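Local structure of endo-1,3-beta-glucanase (Streptomyces sioyaensis, 3DGT) at residues Gln11-Asp16 and Thr27-Phe32; Ser52-Thr57 and Asn79-Arg84; Leu68-Arg73 and His264-Asp269; Ala104-Pro109 and His191-Glu196; Ala128-Asn133 and Gly235-Leu240. The protein is an endo-1,3-beta-glucanase of glycoside hydrolase family 16, seen here as its catalytic domain, and cleaves internal linkages of 1,3-beta-glucans. One frame throughout, in Å; residues are numbered along the deposited sequence.

Contact 1. Residues Gln11-Asp16 and Thr27-Phe32; sequences QVFLDD and TANWQF. With MG (magnesium ion), chain B.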
# COMPACT_ATOMS: atom_id res chain seq x y z
N GLN A 11 16.04 9.49 9.39
CA GLN A 11 14.78 8.83 9.67
C GLN A 11 13.67 9.85 9.93
O GLN A 11 13.80 10.72 10.78
CB GLN A 11 14.93 7.92 10.88
CG GLN A 11 13.65 7.18 11.25
CD GLN A 11 13.85 6.24 12.42
OE1 GLN A 11 14.69 5.35 12.37
NE2 GLN A 11 13.06 6.44 13.48
N VAL A 12 12.57 9.70 9.20
CA VAL A 12 11.37 10.50 9.40
C VAL A 12 10.33 9.71 10.18
O VAL A 12 9.68 10.24 11.08
CB VAL A 12 10.79 10.97 8.04
CG1 VAL A 12 9.49 11.72 8.23
CG2 VAL A 12 11.80 11.85 7.30
N PHE A 13 10.18 8.43 9.85
CA PHE A 13 9.19 7.55 10.49
C PHE A 13 9.73 6.14 10.47
O PHE A 13 10.27 5.69 9.46
CB PHE A 13 7.86 7.59 9.71
CG PHE A 13 6.82 6.61 10.20
CD1 PHE A 13 5.91 6.98 11.18
CD2 PHE A 13 6.73 5.31 9.67
CE1 PHE A 13 4.93 6.08 11.64
CE2 PHE A 13 5.76 4.41 10.12
CZ PHE A 13 4.85 4.80 11.10
N LEU A 14 9.57 5.42 11.58
CA LEU A 14 9.82 3.99 11.56
C LEU A 14 8.92 3.29 12.54
O LEU A 14 8.94 3.59 13.73
CB LEU A 14 11.29 3.66 11.87
CG LEU A 14 11.62 2.16 12.02
CD1 LEU A 14 11.46 1.40 10.71
CD2 LEU A 14 13.04 1.98 12.55
N ASP A 15 8.12 2.35 12.05
CA ASP A 15 7.46 1.40 12.94
C ASP A 15 7.91 0.03 12.50
O ASP A 15 7.62 -0.40 11.38
CB ASP A 15 5.93 1.50 12.88
CG ASP A 15 5.26 0.76 14.03
OD1 ASP A 15 5.86 -0.17 14.62
OD2 ASP A 15 4.10 1.12 14.34
N ASP A 16 8.66 -0.63 13.38
CA ASP A 16 9.19 -1.96 13.12
C ASP A 16 8.34 -3.07 13.75
O ASP A 16 8.73 -4.25 13.70
CB ASP A 16 10.66 -2.05 13.56
CG ASP A 16 11.55 -2.69 12.51
OD1 ASP A 16 11.15 -3.74 11.98
OD2 ASP A 16 12.65 -2.15 12.22
N THR A 27 -1.12 2.47 18.18
CA THR A 27 -2.07 3.45 17.67
C THR A 27 -1.59 4.91 17.82
O THR A 27 -2.28 5.83 17.36
CB THR A 27 -3.47 3.27 18.29
OG1 THR A 27 -3.35 3.12 19.71
CG2 THR A 27 -4.16 2.03 17.71
N ALA A 28 -0.41 5.13 18.39
CA ALA A 28 0.21 6.45 18.24
C ALA A 28 0.62 6.65 16.78
O ALA A 28 0.67 7.79 16.30
CB ALA A 28 1.40 6.62 19.16
N ASN A 29 0.90 5.54 16.08
CA ASN A 29 1.36 5.59 14.70
C ASN A 29 0.29 5.26 13.67
O ASN A 29 0.39 5.69 12.53
CB ASN A 29 2.50 4.58 14.49
CG ASN A 29 3.78 4.99 15.17
OD1 ASN A 29 4.01 6.16 15.48
ND2 ASN A 29 4.65 4.02 15.38
N TRP A 30 -0.71 4.47 14.07
CA TRP A 30 -1.69 3.91 13.14
C TRP A 30 -3.11 4.13 13.60
O TRP A 30 -3.41 4.07 14.79
CB TRP A 30 -1.45 2.40 12.98
CG TRP A 30 -0.09 2.10 12.46
CD1 TRP A 30 1.01 1.79 13.20
CD2 TRP A 30 0.33 2.13 11.09
NE1 TRP A 30 2.10 1.62 12.38
CE2 TRP A 30 1.71 1.82 11.08
CE3 TRP A 30 -0.32 2.38 9.88
CZ2 TRP A 30 2.45 1.74 9.89
CZ3 TRP A 30 0.42 2.30 8.69
CH2 TRP A 30 1.78 1.99 8.71
N GLN A 31 -3.98 4.37 12.63
CA GLN A 31 -5.42 4.36 12.87
C GLN A 31 -6.11 3.29 12.04
O GLN A 31 -5.66 2.95 10.94
CB GLN A 31 -6.05 5.73 12.62
CG GLN A 31 -5.71 6.39 11.30
CD GLN A 31 -6.10 7.85 11.31
OE1 GLN A 31 -5.59 8.64 12.12
NE2 GLN A 31 -7.01 8.22 10.44
N PHE A 32 -7.20 2.75 12.57
CA PHE A 32 -7.93 1.68 11.90
C PHE A 32 -9.02 2.21 10.98
O PHE A 32 -9.80 3.08 11.36
CB PHE A 32 -8.61 0.79 12.93
CG PHE A 32 -7.66 0.02 13.80
CD1 PHE A 32 -7.14 -1.20 13.37
CD2 PHE A 32 -7.30 0.50 15.06
CE1 PHE A 32 -6.26 -1.92 14.16
CE2 PHE A 32 -6.42 -0.23 15.86
CZ PHE A 32 -5.90 -1.44 15.41
MG MG B . 9.86 -5.34 12.34
O HOH W 1 7.43 4.74 15.88
O HOH W 2 11.18 -5.95 13.81

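Contact 2. Residues Ser52-Thr57 and Asn79-Arg84; sequences SMTSST and NWTSGR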
# COMPACT_ATOMS: atom_id res chain seq x y z
N SER A 52 -15.49 -6.79 5.42
CA SER A 52 -15.61 -5.69 6.35
C SER A 52 -14.29 -5.60 7.11
O SER A 52 -13.80 -6.60 7.64
CB SER A 52 -16.78 -5.94 7.30
OG SER A 52 -16.94 -4.87 8.22
N MET A 53 -13.70 -4.41 7.16
CA MET A 53 -12.44 -4.21 7.87
C MET A 53 -12.73 -4.07 9.37
O MET A 53 -13.77 -3.52 9.76
CB MET A 53 -11.69 -2.98 7.33
CG MET A 53 -11.27 -3.12 5.87
SD MET A 53 -10.03 -4.42 5.74
CE MET A 53 -9.43 -4.23 4.07
N THR A 54 -11.82 -4.57 10.19
CA THR A 54 -12.01 -4.49 11.64
C THR A 54 -10.73 -4.11 12.36
O THR A 54 -9.64 -4.17 11.78
CB THR A 54 -12.51 -5.81 12.28
OG1 THR A 54 -11.39 -6.64 12.62
CG2 THR A 54 -13.50 -6.55 11.37
N SER A 55 -10.90 -3.75 13.63
CA SER A 55 -9.79 -3.43 14.50
C SER A 55 -9.46 -4.57 15.46
O SER A 55 -8.69 -4.40 16.41
CB SER A 55 -10.08 -2.14 15.26
OG SER A 55 -11.15 -2.32 16.17
N SER A 56 -10.03 -5.75 15.19
CA SER A 56 -9.79 -6.95 15.97
C SER A 56 -8.40 -7.53 15.70
O SER A 56 -7.92 -7.49 14.56
CB SER A 56 -10.82 -8.02 15.61
OG SER A 56 -10.55 -9.25 16.24
N THR A 57 -7.79 -8.12 16.73
CA THR A 57 -6.50 -8.80 16.53
C THR A 57 -6.62 -10.10 15.74
O THR A 57 -5.61 -10.72 15.40
CB THR A 57 -5.76 -9.07 17.83
OG1 THR A 57 -6.60 -9.83 18.71
CG2 THR A 57 -5.36 -7.74 18.50
N ASN A 79 -18.90 -14.63 6.04
CA ASN A 79 -18.52 -13.21 6.03
C ASN A 79 -17.01 -13.05 6.09
O ASN A 79 -16.35 -13.61 6.98
CB ASN A 79 -19.10 -12.48 7.25
CG ASN A 79 -20.60 -12.53 7.31
OD1 ASN A 79 -21.17 -12.92 8.34
ND2 ASN A 79 -21.26 -12.13 6.24
N TRP A 80 -16.48 -12.26 5.17
CA TRP A 80 -15.06 -11.92 5.17
C TRP A 80 -14.77 -10.69 6.00
O TRP A 80 -15.49 -9.70 5.92
CB TRP A 80 -14.55 -11.70 3.75
CG TRP A 80 -14.31 -12.97 2.98
CD1 TRP A 80 -15.15 -13.57 2.09
CD2 TRP A 80 -13.14 -13.80 3.05
NE1 TRP A 80 -14.58 -14.72 1.60
CE2 TRP A 80 -13.35 -14.89 2.17
CE3 TRP A 80 -11.94 -13.74 3.78
CZ2 TRP A 80 -12.40 -15.90 1.99
CZ3 TRP A 80 -10.99 -14.74 3.60
CH2 TRP A 80 -11.23 -15.81 2.70
N THR A 81 -13.71 -10.77 6.80
CA THR A 81 -13.14 -9.61 7.48
C THR A 81 -11.67 -9.51 7.16
O THR A 81 -11.04 -10.50 6.79
CB THR A 81 -13.31 -9.65 9.02
OG1 THR A 81 -12.82 -10.91 9.53
CG2 THR A 81 -14.77 -9.46 9.42
N SER A 82 -11.11 -8.31 7.26
CA SER A 82 -9.67 -8.14 7.12
C SER A 82 -9.24 -6.88 7.84
O SER A 82 -10.00 -6.34 8.65
CB SER A 82 -9.28 -8.09 5.64
OG SER A 82 -7.88 -8.28 5.51
N GLY A 83 -8.02 -6.42 7.57
CA GLY A 83 -7.47 -5.23 8.21
C GLY A 83 -7.02 -4.20 7.20
O GLY A 83 -6.61 -4.53 6.09
N ARG A 84 -7.13 -2.94 7.62
CA ARG A 84 -6.74 -1.77 6.83
C ARG A 84 -6.36 -0.67 7.80
O ARG A 84 -7.23 -0.10 8.48
CB ARG A 84 -7.90 -1.30 5.93
CG ARG A 84 -7.58 -0.09 5.06
CD ARG A 84 -8.78 0.23 4.17
NE ARG A 84 -8.67 1.54 3.52
CZ ARG A 84 -8.87 1.76 2.22
NH1 ARG A 84 -9.19 0.76 1.39
NH2 ARG A 84 -8.75 2.99 1.73
O HOH W 3 -8.58 -2.35 10.04

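Contact 3. Residues Leu68-Arg73 and His264-Asp269; sequences LLITPR and HPMVVD. With MG (magnesium ion), chain B.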
# COMPACT_ATOMS: atom_id res chain seq x y z
N LEU A 68 4.03 -7.07 11.81
CA LEU A 68 2.58 -6.92 11.76
C LEU A 68 1.99 -8.06 10.93
O LEU A 68 2.55 -8.43 9.90
CB LEU A 68 2.23 -5.59 11.10
CG LEU A 68 0.76 -5.32 10.76
CD1 LEU A 68 -0.02 -5.05 12.01
CD2 LEU A 68 0.68 -4.14 9.82
N LEU A 69 0.85 -8.59 11.38
CA LEU A 69 0.06 -9.54 10.59
C LEU A 69 -1.27 -8.91 10.24
O LEU A 69 -2.02 -8.48 11.12
CB LEU A 69 -0.21 -10.83 11.38
CG LEU A 69 0.98 -11.60 11.95
CD1 LEU A 69 0.46 -12.72 12.82
CD2 LEU A 69 1.86 -12.14 10.84
N ILE A 70 -1.58 -8.85 8.94
CA ILE A 70 -2.93 -8.51 8.53
C ILE A 70 -3.53 -9.76 7.91
O ILE A 70 -3.05 -10.23 6.86
CB ILE A 70 -3.01 -7.29 7.56
CG1 ILE A 70 -2.49 -6.02 8.25
CG2 ILE A 70 -4.45 -7.10 7.10
CD1 ILE A 70 -2.41 -4.79 7.35
N THR A 71 -4.54 -10.33 8.57
CA THR A 71 -5.06 -11.64 8.19
C THR A 71 -6.53 -11.62 7.79
O THR A 71 -7.38 -11.35 8.63
CB THR A 71 -4.92 -12.64 9.36
OG1 THR A 71 -3.60 -12.56 9.91
CG2 THR A 71 -5.11 -14.04 8.85
N PRO A 72 -6.85 -11.90 6.51
CA PRO A 72 -8.26 -12.11 6.13
C PRO A 72 -8.86 -13.31 6.84
O PRO A 72 -8.19 -14.35 6.97
CB PRO A 72 -8.18 -12.36 4.61
CG PRO A 72 -6.87 -11.67 4.21
CD PRO A 72 -5.94 -11.98 5.34
N ARG A 73 -10.10 -13.16 7.29
CA ARG A 73 -10.81 -14.24 7.97
C ARG A 73 -12.19 -14.42 7.35
O ARG A 73 -12.80 -13.46 6.91
CB ARG A 73 -10.99 -13.90 9.46
CG ARG A 73 -9.72 -13.62 10.23
CD ARG A 73 -8.87 -14.87 10.41
NE ARG A 73 -7.73 -14.56 11.27
CZ ARG A 73 -6.83 -15.45 11.67
NH1 ARG A 73 -6.91 -16.71 11.27
NH2 ARG A 73 -5.85 -15.07 12.46
N HIS A 264 -4.30 -16.47 5.76
CA HIS A 264 -2.94 -16.23 5.25
C HIS A 264 -2.59 -14.75 5.38
O HIS A 264 -3.06 -13.94 4.59
CB HIS A 264 -2.82 -16.69 3.79
CG HIS A 264 -3.08 -18.15 3.62
ND1 HIS A 264 -2.14 -19.11 3.92
CD2 HIS A 264 -4.18 -18.82 3.19
CE1 HIS A 264 -2.64 -20.31 3.67
NE2 HIS A 264 -3.88 -20.16 3.23
N PRO A 265 -1.77 -14.40 6.39
CA PRO A 265 -1.48 -12.98 6.61
C PRO A 265 -0.51 -12.35 5.63
O PRO A 265 0.39 -13.02 5.13
CB PRO A 265 -0.86 -12.97 8.01
CG PRO A 265 -0.16 -14.30 8.11
CD PRO A 265 -1.11 -15.26 7.40
N MET A 266 -0.68 -11.05 5.39
CA MET A 266 0.45 -10.25 4.94
C MET A 266 1.29 -9.99 6.18
O MET A 266 0.75 -9.61 7.23
CB MET A 266 -0.01 -8.93 4.33
CG MET A 266 1.16 -8.05 3.90
SD MET A 266 0.68 -6.65 2.87
CE MET A 266 -0.29 -5.68 4.02
N VAL A 267 2.59 -10.25 6.07
CA VAL A 267 3.51 -10.18 7.20
C VAL A 267 4.45 -8.99 6.96
O VAL A 267 5.26 -9.03 6.04
CB VAL A 267 4.33 -11.48 7.33
CG1 VAL A 267 5.21 -11.42 8.57
CG2 VAL A 267 3.42 -12.70 7.41
N VAL A 268 4.32 -7.94 7.78
CA VAL A 268 5.06 -6.69 7.54
C VAL A 268 6.09 -6.46 8.63
O VAL A 268 5.74 -6.21 9.78
CB VAL A 268 4.09 -5.48 7.47
CG1 VAL A 268 4.84 -4.21 7.05
CG2 VAL A 268 2.91 -5.78 6.52
N ASP A 269 7.37 -6.53 8.28
CA ASP A 269 8.44 -6.27 9.24
C ASP A 269 8.50 -4.81 9.68
O ASP A 269 8.63 -4.51 10.87
CB ASP A 269 9.78 -6.71 8.64
CG ASP A 269 10.95 -6.60 9.60
OD1 ASP A 269 10.76 -6.38 10.82
OD2 ASP A 269 12.09 -6.74 9.11
MG MG B . 9.86 -5.34 12.34
O HOH W 2 11.18 -5.95 13.81

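Contact 4. Residues Ala104-Pro109 and His191-Glu196; sequences ARLQMP and HTYTME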
# COMPACT_ATOMS: atom_id res chain seq x y z
N ALA A 104 8.45 -0.48 2.82
CA ALA A 104 8.01 -1.55 3.71
C ALA A 104 8.69 -2.84 3.32
O ALA A 104 8.91 -3.10 2.14
CB ALA A 104 6.50 -1.72 3.67
N ARG A 105 9.03 -3.64 4.32
CA ARG A 105 9.54 -4.97 4.08
C ARG A 105 8.44 -5.92 4.51
O ARG A 105 7.98 -5.86 5.66
CB ARG A 105 10.84 -5.21 4.85
CG ARG A 105 11.41 -6.61 4.70
CD ARG A 105 12.80 -6.69 5.31
NE ARG A 105 13.44 -7.98 5.07
CZ ARG A 105 13.59 -8.94 5.98
NH1 ARG A 105 13.16 -8.77 7.23
NH2 ARG A 105 14.18 -10.08 5.64
N LEU A 106 7.99 -6.75 3.58
CA LEU A 106 6.81 -7.58 3.82
C LEU A 106 6.82 -8.86 3.01
O LEU A 106 7.47 -8.95 1.95
CB LEU A 106 5.52 -6.77 3.56
CG LEU A 106 5.26 -6.26 2.14
CD1 LEU A 106 4.53 -7.31 1.30
CD2 LEU A 106 4.49 -4.95 2.15
N GLN A 107 6.07 -9.84 3.51
CA GLN A 107 5.76 -11.07 2.80
C GLN A 107 4.30 -10.97 2.40
O GLN A 107 3.43 -10.74 3.23
CB GLN A 107 5.94 -12.27 3.73
CG GLN A 107 5.60 -13.61 3.08
CD GLN A 107 5.66 -14.77 4.05
OE1 GLN A 107 5.68 -14.58 5.26
NE2 GLN A 107 5.68 -15.99 3.51
N MET A 108 4.02 -11.16 1.11
CA MET A 108 2.64 -11.23 0.66
C MET A 108 1.97 -12.50 1.19
O MET A 108 2.65 -13.50 1.44
CB MET A 108 2.58 -11.23 -0.86
CG MET A 108 3.05 -9.94 -1.50
SD MET A 108 2.87 -10.09 -3.27
CE MET A 108 3.75 -8.63 -3.86
N PRO A 109 0.64 -12.47 1.39
CA PRO A 109 -0.03 -13.66 1.91
C PRO A 109 0.42 -14.92 1.18
O PRO A 109 0.37 -15.00 -0.04
CB PRO A 109 -1.50 -13.36 1.65
CG PRO A 109 -1.58 -11.88 1.78
CD PRO A 109 -0.30 -11.36 1.17
N HIS A 191 10.26 -9.29 1.15
CA HIS A 191 10.85 -8.45 0.12
C HIS A 191 10.66 -7.01 0.54
O HIS A 191 9.82 -6.72 1.39
CB HIS A 191 10.18 -8.71 -1.23
CG HIS A 191 10.56 -10.04 -1.81
ND1 HIS A 191 9.87 -11.21 -1.55
CD2 HIS A 191 11.59 -10.37 -2.62
CE1 HIS A 191 10.47 -12.20 -2.19
NE2 HIS A 191 11.50 -11.72 -2.85
N THR A 192 11.46 -6.12 -0.04
CA THR A 192 11.41 -4.70 0.30
C THR A 192 10.80 -3.94 -0.86
O THR A 192 11.22 -4.10 -2.00
CB THR A 192 12.85 -4.20 0.61
OG1 THR A 192 13.40 -5.02 1.65
CG2 THR A 192 12.88 -2.77 1.05
N TYR A 193 9.79 -3.12 -0.56
CA TYR A 193 9.06 -2.35 -1.56
C TYR A 193 9.25 -0.88 -1.24
O TYR A 193 8.94 -0.45 -0.13
CB TYR A 193 7.57 -2.73 -1.54
CG TYR A 193 7.37 -4.21 -1.79
CD1 TYR A 193 7.37 -5.12 -0.74
CD2 TYR A 193 7.19 -4.69 -3.08
CE1 TYR A 193 7.22 -6.48 -0.97
CE2 TYR A 193 7.04 -6.04 -3.32
CZ TYR A 193 7.04 -6.92 -2.27
OH TYR A 193 6.87 -8.26 -2.54
N THR A 194 9.75 -0.12 -2.21
CA THR A 194 10.23 1.24 -1.95
C THR A 194 9.74 2.23 -2.99
O THR A 194 9.72 1.93 -4.19
CB THR A 194 11.78 1.27 -1.94
OG1 THR A 194 12.27 0.23 -1.08
CG2 THR A 194 12.31 2.61 -1.45
N MET A 195 9.35 3.40 -2.52
CA MET A 195 9.02 4.53 -3.37
C MET A 195 10.01 5.63 -3.04
O MET A 195 10.12 6.03 -1.88
CB MET A 195 7.59 4.98 -3.07
CG MET A 195 7.02 6.08 -3.97
SD MET A 195 7.70 7.74 -3.67
CE MET A 195 7.31 8.00 -1.95
N GLU A 196 10.77 6.08 -4.05
CA GLU A 196 11.60 7.27 -3.90
C GLU A 196 10.98 8.44 -4.65
O GLU A 196 10.70 8.36 -5.85
CB GLU A 196 13.04 7.03 -4.35
CG GLU A 196 13.89 8.31 -4.27
CD GLU A 196 15.31 8.11 -4.73
OE1 GLU A 196 16.09 7.46 -4.01
OE2 GLU A 196 15.67 8.63 -5.80
O HOH W 4 6.87 -9.98 -0.49

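Contact 5. Residues Ala128-Asn133 and Gly235-Leu240; sequences APFRGN and GFFVIL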
# COMPACT_ATOMS: atom_id res chain seq x y z
N ALA A 128 -2.72 13.77 1.47
CA ALA A 128 -3.32 14.23 2.73
C ALA A 128 -4.74 14.83 2.59
O ALA A 128 -5.59 14.56 3.44
CB ALA A 128 -2.38 15.19 3.45
N PRO A 129 -4.99 15.66 1.54
CA PRO A 129 -6.35 16.21 1.44
C PRO A 129 -7.48 15.20 1.28
O PRO A 129 -8.64 15.58 1.44
CB PRO A 129 -6.27 17.14 0.21
CG PRO A 129 -4.80 17.53 0.16
CD PRO A 129 -4.10 16.24 0.51
N PHE A 130 -7.16 13.94 0.99
CA PHE A 130 -8.20 12.90 0.93
C PHE A 130 -8.81 12.65 2.31
O PHE A 130 -10.02 12.38 2.42
CB PHE A 130 -7.61 11.60 0.36
CG PHE A 130 -8.62 10.50 0.14
CD1 PHE A 130 -8.92 9.59 1.14
CD2 PHE A 130 -9.25 10.37 -1.09
CE1 PHE A 130 -9.85 8.56 0.92
CE2 PHE A 130 -10.18 9.34 -1.32
CZ PHE A 130 -10.47 8.44 -0.31
N ARG A 131 -8.00 12.72 3.35
CA ARG A 131 -8.49 12.39 4.69
C ARG A 131 -9.54 13.39 5.14
O ARG A 131 -9.32 14.60 5.10
CB ARG A 131 -7.35 12.33 5.70
CG ARG A 131 -7.80 12.00 7.12
CD ARG A 131 -6.63 11.60 8.00
NE ARG A 131 -6.10 10.29 7.65
CZ ARG A 131 -5.03 9.73 8.22
NH1 ARG A 131 -4.37 10.37 9.18
NH2 ARG A 131 -4.64 8.54 7.82
N GLY A 132 -10.70 12.88 5.56
CA GLY A 132 -11.80 13.75 5.96
C GLY A 132 -12.54 14.37 4.79
O GLY A 132 -13.34 15.28 4.98
N ASN A 133 -12.26 13.88 3.59
CA ASN A 133 -12.88 14.39 2.37
C ASN A 133 -13.42 13.20 1.58
O ASN A 133 -14.63 13.05 1.40
CB ASN A 133 -11.83 15.18 1.58
CG ASN A 133 -12.35 15.75 0.27
OD1 ASN A 133 -12.93 15.03 -0.56
ND2 ASN A 133 -12.12 17.04 0.05
N GLY A 235 1.49 16.62 1.85
CA GLY A 235 1.85 15.36 2.48
C GLY A 235 1.03 14.20 1.95
O GLY A 235 0.05 14.38 1.20
N PHE A 236 1.46 13.00 2.35
CA PHE A 236 0.72 11.77 2.13
C PHE A 236 0.63 11.01 3.45
O PHE A 236 1.50 11.17 4.31
CB PHE A 236 1.44 10.86 1.12
CG PHE A 236 1.29 11.27 -0.31
CD1 PHE A 236 1.99 12.36 -0.82
CD2 PHE A 236 0.49 10.54 -1.18
CE1 PHE A 236 1.87 12.73 -2.17
CE2 PHE A 236 0.37 10.89 -2.52
CZ PHE A 236 1.06 11.99 -3.02
N PHE A 237 -0.41 10.20 3.60
CA PHE A 237 -0.42 9.16 4.62
C PHE A 237 -0.19 7.80 3.96
O PHE A 237 -0.32 7.65 2.74
CB PHE A 237 -1.70 9.20 5.48
CG PHE A 237 -2.99 9.25 4.70
CD1 PHE A 237 -3.51 10.46 4.26
CD2 PHE A 237 -3.72 8.09 4.44
CE1 PHE A 237 -4.72 10.51 3.55
CE2 PHE A 237 -4.93 8.13 3.73
CZ PHE A 237 -5.43 9.35 3.29
N VAL A 238 0.20 6.82 4.79
CA VAL A 238 0.54 5.47 4.34
C VAL A 238 -0.56 4.51 4.78
O VAL A 238 -1.10 4.65 5.88
CB VAL A 238 1.91 5.03 4.93
CG1 VAL A 238 2.19 3.54 4.64
CG2 VAL A 238 3.04 5.91 4.40
N ILE A 239 -0.88 3.55 3.92
CA ILE A 239 -1.93 2.56 4.19
C ILE A 239 -1.38 1.15 3.99
O ILE A 239 -0.63 0.90 3.04
CB ILE A 239 -3.18 2.77 3.28
CG1 ILE A 239 -3.71 4.21 3.35
CG2 ILE A 239 -4.29 1.78 3.64
CD1 ILE A 239 -3.17 5.11 2.23
N LEU A 240 -1.73 0.23 4.90
CA LEU A 240 -1.48 -1.21 4.74
C LEU A 240 -2.83 -1.93 4.84
O LEU A 240 -3.61 -1.66 5.74
CB LEU A 240 -0.57 -1.73 5.85
CG LEU A 240 0.89 -1.29 5.82
CD1 LEU A 240 1.52 -1.56 7.17
CD2 LEU A 240 1.65 -2.01 4.73

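Contact 1. Residues Gln11-Asp16 and Thr27-Phe32
D15 joins N29 and W30 in a buried polar and aromatic contact between strand 9-15 and the start of strand 30-32, in the beta-jelly-roll fold of family 16. Just before it, a classic beta bulge at V12 and F13, both facing V273, turns the chain. D15 CG lies anti to the backbone N (chi1 -166°), which turns the carboxylate carbon toward N29 and W30, and OD2 accepts two bonds that arrive from opposite faces of the carboxylate. W30 NE1 reaches OD2 over 2.8 Å in its own ring plane, while N29 ND2 approaches at 3.1 Å in an almost straight line (N-H...O 173°). OD1 is held separately by the backbone N of F17. F13 packs against the same pair, its CZ 4.1 Å from W30 CZ2, which sits at the edge of the F13 ring. The next residue, D16, binds the magnesium ion through both O and OD1. Beside D15, one water donates to L14 O and accepts from N29 ND2, at 2.9 Å from each of those two atoms.

Contact 2. Residues Ser52-Thr57 and Asn79-Arg84
M53 places CG anti to its carbonyl carbon (chi1 -63°) and then bends at chi2 (-67°), a fold that lays SD against the backbone of S82 and G83, 3.3 Å from S82 C. CE continues to R84 CB at 3.8 Å, and S82 CB also lies beside the sulphur. Alongside this packing, the short strand 52-53 runs parallel to strand 80-87. The pairs are S52 with T81 and M53 with S82, so M53 and S82 share one face of the sheet, S52 and T81 the other. S52 N donates to W80 O at 3.0 Å, and S52 O accepts from S82 N. T54 N donates to S82 O. One residue on from M53, T54 CG2 meets T81 CG2 at 3.7 Å. T54 OG1 accepts from S56 N in an ST turn, and N59 bonds T54 OG1 through OD1 and T81 OG1 through ND2. A water bridges T54 O and R84 N, while R84 NE forms a salt bridge with D33 and NH2 a hydrogen bond with Y38 OH. The apolar thioether thus lies flush on the S82-G83 backbone, while the one N59 amide, meeting both threonine hydroxyls, links the two segments by polar bonds.

Contact 3. Residues Leu68-Arg73 and His264-Asp269
T71, which meets P265 across the contact, sets its CG2 over the centre of one face of the R73 guanidinium, 3.5 Å above the plane, while R73 NE bonds to S58 O. The other branch of T71, OG1, lies anti to the carbonyl carbon (chi1 -47°) and comes within 3.4 Å of P265 CB. H264 bonds to E261 through NE2 of its imidazole. P72 CD packs on the carbonyl of H264, 3.6 Å from its O, a buried oxygen for which the model offers no hydrogen-bond partner. Strands 68-74 and 266-276 run antiparallel here within the family 16 jelly roll. L68 with V268 and I70 with M266 are hydrogen-bonded pairs, each closed by two backbone bonds; L69 with V267 is the non-hydrogen-bonded pair between them. On that pair's face, L69 CD2 touches V267 CG2 at 3.8 Å and P265 CB at 4.0 Å, the side chains lying side by side. On the other face, I70 CD1 meets M266 CE at 4.0 Å. Beyond V268 the strand delivers D269 to the magnesium ion, bound by D269 O at 2.1 Å and OD1 at 2.0 Å, with G66 O as a further ligand. D269 OD2 forms a salt bridge with R105.

Contact 4. Residues Ala104-Pro109 and His191-Glu196
L106 and Y193 meet on one face of an antiparallel strand pair, 99-107 against 191-198, within the jelly roll. A104 with Y193 and L106 with H191 are hydrogen-bonded pairs, and R105 with T192 is the non-hydrogen-bonded pair between them. Of the four backbone bonds, Y193 N to A104 O is the shortest and straightest, at 2.8 Å and 172°. L106 has CG between its backbone N and carbonyl carbon (chi1 63°), which brings CG to the tyrosine; L106 CD1 lies 3.6 Å from Y193 CE1. The M108 and Y193 side chains cross at about a right angle, with M108 CE 3.4 Å from Y193 OH. On the opposite face of the strands, the aliphatic part of R105 passes T192 OG1. A water at the edge of the tyrosine ring lies 2.7 Å from L106 O and 2.7 Å from Y193 OH. The phenol of this buried tyrosine is therefore linked through one water to the backbone of the neighbouring strand, giving its polar end a partner amid apolar packing by L106 and M108.

Contact 5. Residues Ala128-Asn133 and Gly235-Leu240
R131 sets its guanidinium over one face of the F237 ring in a cation-pi contact that ties the 3-10 turn 128-130 and the loop after it to strand 236-244 of the jelly roll. CZ stands 4.3 Å from the ring centroid, 19° off the normal, with the two planes 33° apart. NE lies over the middle of the ring, whereas NH2 is nearest to F237 CD2, at 3.5 Å. The arginine gets there by bending at chi3 (-71°), which turns NE from an otherwise extended chain. Around the rim of the same ring, at its edge and close to its plane, come A128 CA, 4.1 Å from CE1, and F130 CD1, 4.1 Å from CZ. A128, F130 and R131 thus all meet F237. Just before the strand, A128 CB rests on the carbonyl of G235, and A128 N donates to G235 O over 2.8 Å.

The shape of the turn is kept by R131 N donating to A128 O, and N133 N donating to F130 O closes the next bend. Further out, F130 in turn meets Y38. The cation is fixed by strand 80-87 while it lies on the ring: R131 NH2 forms a salt bridge with E86 and a hydrogen bond with T87 O.

How the contacts relate
Contact 1 comes first along the chain; the segments of contacts 2 and 3 then alternate, as do those of contacts 4 and 5, and the second segment of contact 3 comes last. Strand 80-87 of contact 2 borders strands 30-32, 68-74 and 236-244, while strand 266-276 of contact 3 borders 9-15 and 99-107. Contacts 2 and 3 have centres about 11 Å apart and contacts 3 and 4 about 13 Å. Magnesium joins D16 of contact 1 to D269 of contact 3, tying an early strand to the last one. L240, on the strand of contact 5, touches W30, L68, I70, M266 and V268. Such neighbouring strands knit chain-distant parts of the catalytic domain into the jelly roll.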